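Local coordinates for protein type III effector XopAI (Xanthomonas citri, PDB 6K93) that is a type III effector with a mono-ADP-ribosyltransferase fold whose domain probably binds arginine-containing peptides, at residues A[223-228]-A[259-264]. Residues are numbered along the deposited sequence; the frame is centred on the assembly and turned at random.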
loop_
_atom_site.group_PDB
_atom_site.type_symbol
_atom_site.label_atom_id
_atom_site.label_comp_id
_atom_site.label_asym_id
_atom_site.label_seq_id
_atom_site.Cartn_x
_atom_site.Cartn_y
_atom_site.Cartn_z
ATOM N N GLY A 223 -12.305 -7.240 5.432
ATOM C CA GLY A 223 -12.303 -8.135 6.572
ATOM C C GLY A 223 -10.877 -8.494 6.931
ATOM O O GLY A 223 -10.107 -8.828 6.029
ATOM N N GLU A 224 -10.542 -8.480 8.231
ATOM C CA GLU A 224 -9.212 -8.852 8.701
ATOM C C GLU A 224 -9.355 -9.585 10.019
ATOM O O GLU A 224 -10.325 -9.379 10.743
ATOM C CB GLU A 224 -8.307 -7.619 8.888
ATOM C CG GLU A 224 -7.980 -6.844 7.639
ATOM C CD GLU A 224 -6.935 -5.817 7.858
ATOM O OE1 GLU A 224 -5.972 -6.093 8.616
ATOM O OE2 GLU A 224 -7.003 -4.732 7.231
ATOM N N ASP A 225 -8.372 -10.403 10.348
ATOM C CA ASP A 225 -8.418 -11.107 11.636
ATOM C C ASP A 225 -7.539 -10.371 12.647
ATOM O O ASP A 225 -6.451 -10.808 13.015
ATOM C CB ASP A 225 -7.984 -12.555 11.511
ATOM C CG ASP A 225 -9.072 -13.460 11.000
ATOM O OD1 ASP A 225 -10.315 -13.252 11.288
ATOM O OD2 ASP A 225 -8.701 -14.410 10.328
ATOM N N GLN A 226 -8.051 -9.262 13.136
ATOM C CA GLN A 226 -7.408 -8.440 14.150
ATOM C C GLN A 226 -8.096 -8.644 15.495
ATOM O O GLN A 226 -9.267 -9.032 15.567
ATOM C CB GLN A 226 -7.436 -6.951 13.775
ATOM C CG GLN A 226 -6.812 -6.592 12.431
ATOM C CD GLN A 226 -5.282 -6.726 12.394
ATOM O OE1 GLN A 226 -4.629 -7.051 13.389
ATOM N NE2 GLN A 226 -4.707 -6.495 11.206
ATOM N N LEU A 227 -7.354 -8.378 16.559
ATOM C CA LEU A 227 -7.849 -8.550 17.911
ATOM C C LEU A 227 -8.658 -7.337 18.354
ATOM O O LEU A 227 -8.514 -6.237 17.803
ATOM C CB LEU A 227 -6.673 -8.763 18.844
ATOM C CG LEU A 227 -5.965 -10.116 18.682
ATOM C CD1 LEU A 227 -4.563 -9.998 19.235
ATOM C CD2 LEU A 227 -6.769 -11.172 19.402
ATOM N N PRO A 228 -9.503 -7.511 19.368
ATOM C CA PRO A 228 -10.309 -6.372 19.830
ATOM C C PRO A 228 -9.480 -5.184 20.286
ATOM O O PRO A 228 -9.854 -4.044 19.984
ATOM C CB PRO A 228 -11.136 -6.970 20.966
ATOM C CG PRO A 228 -11.274 -8.439 20.569
ATOM C CD PRO A 228 -9.938 -8.788 19.969
ATOM N N GLY A 259 -15.422 -16.184 7.702
ATOM C CA GLY A 259 -16.037 -15.019 8.314
ATOM C C GLY A 259 -15.012 -14.368 9.203
ATOM O O GLY A 259 -14.528 -14.996 10.144
ATOM N N MET A 260 -14.676 -13.122 8.911
ATOM C CA MET A 260 -13.540 -12.475 9.536
ATOM C C MET A 260 -13.893 -11.868 10.895
ATOM O O MET A 260 -15.040 -11.475 11.162
ATOM C CB MET A 260 -12.992 -11.404 8.595
ATOM C CG MET A 260 -12.631 -11.944 7.216
ATOM S SD MET A 260 -11.370 -13.237 7.332
ATOM C CE MET A 260 -10.070 -12.249 8.015
ATOM N N ALA A 261 -12.860 -11.771 11.763
ATOM C CA ALA A 261 -13.069 -11.280 13.121
ATOM C C ALA A 261 -13.427 -9.794 13.166
ATOM O O ALA A 261 -14.122 -9.352 14.084
ATOM C CB ALA A 261 -11.834 -11.530 13.960
ATOM N N VAL A 262 -12.938 -9.008 12.216
ATOM C CA VAL A 262 -13.213 -7.586 12.107
ATOM C C VAL A 262 -13.635 -7.313 10.671
ATOM O O VAL A 262 -12.975 -7.760 9.728
ATOM C CB VAL A 262 -11.992 -6.730 12.459
ATOM C CG1 VAL A 262 -12.345 -5.251 12.379
ATOM C CG2 VAL A 262 -11.511 -7.054 13.864
ATOM N N GLU A 263 -14.730 -6.609 10.507
ATOM C CA GLU A 263 -15.175 -6.173 9.191
ATOM C C GLU A 263 -15.272 -4.663 9.177
ATOM O O GLU A 263 -15.509 -4.036 10.210
ATOM C CB GLU A 263 -16.530 -6.748 8.802
ATOM C CG GLU A 263 -16.479 -8.235 8.554
ATOM C CD GLU A 263 -17.847 -8.858 8.315
ATOM O OE1 GLU A 263 -18.887 -8.155 8.402
ATOM O OE2 GLU A 263 -17.881 -10.073 8.019
ATOM N N TRP A 264 -15.117 -4.079 7.989
ATOM C CA TRP A 264 -15.347 -2.663 7.814
ATOM C C TRP A 264 -16.269 -2.413 6.630
ATOM O O TRP A 264 -16.195 -3.104 5.616
ATOM C CB TRP A 264 -14.085 -1.880 7.494
ATOM C CG TRP A 264 -12.968 -1.720 8.445
ATOM C CD1 TRP A 264 -12.582 -0.543 8.992
ATOM C CD2 TRP A 264 -11.981 -2.694 8.837
ATOM N NE1 TRP A 264 -11.434 -0.711 9.734
ATOM C CE2 TRP A 264 -11.049 -2.022 9.659
ATOM C CE3 TRP A 264 -11.797 -4.056 8.587
ATOM C CZ2 TRP A 264 -9.946 -2.665 10.233
ATOM C CZ3 TRP A 264 -10.715 -4.702 9.179
ATOM C CH2 TRP A 264 -9.802 -4.006 9.979
#
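The indole of Trp264 has Val262 CG1 on one face, 3.6 Å above the ring plane and shifted toward the rim, while Glu224 meets the edge of its six-membered ring. Glu224 N lies in the ring plane at that edge, and near the plane Glu224 CB comes within 3.8 Å of Trp264 CZ3. From there the side chain, extended beyond CG, rises out of the plane on the side opposite Val262 CG1, bringing CD and OE2 beside CH2 but off the ring plane, the carboxylate turned 35° from the indole. Phe247 and Tyr235 meet the same indole edge-to-face. At its end the carboxylate of Glu224 is held twice: OE1 accepts a straight bond from Gln226 NE2 (2.9 Å), with the oxygen close to the amide plane, and OE2 forms a salt bridge with Arg245.

Strand 218-224, outermost in the mixed sheet, pairs antiparallel with strand 262-268 here. Glu224 and Val262 form the hydrogen-bonded pair, Glu224 N to Val262 O at 2.9 Å and Val262 N back to Glu224 O at 3.0 Å, while Gly223 faces Glu263 in the adjoining non-hydrogen-bonded pair. Where the strand pairing stops, Asp225 takes over: its OD1 accepts Ala261 N at 3.0 Å, 157° at the hydrogen. Met260, bent at both chi2 and chi3, curls back to lay its methyl CE against the Asp225 carboxylate, 3.4 Å from CG, and against the carbonyl carbon of Glu224. Nearby, Val262 CG2 sits 3.4 Å from Gln226 O.

In this ADP-ribosyltransferase-type domain the contact therefore joins the outermost strand 218-224 to its neighbour by backbone bonds, to which the Asp225 carboxylate adds one more just beyond the strand pair, and the paired grip on Glu224 probably stabilises its negative charge beside the tryptophan.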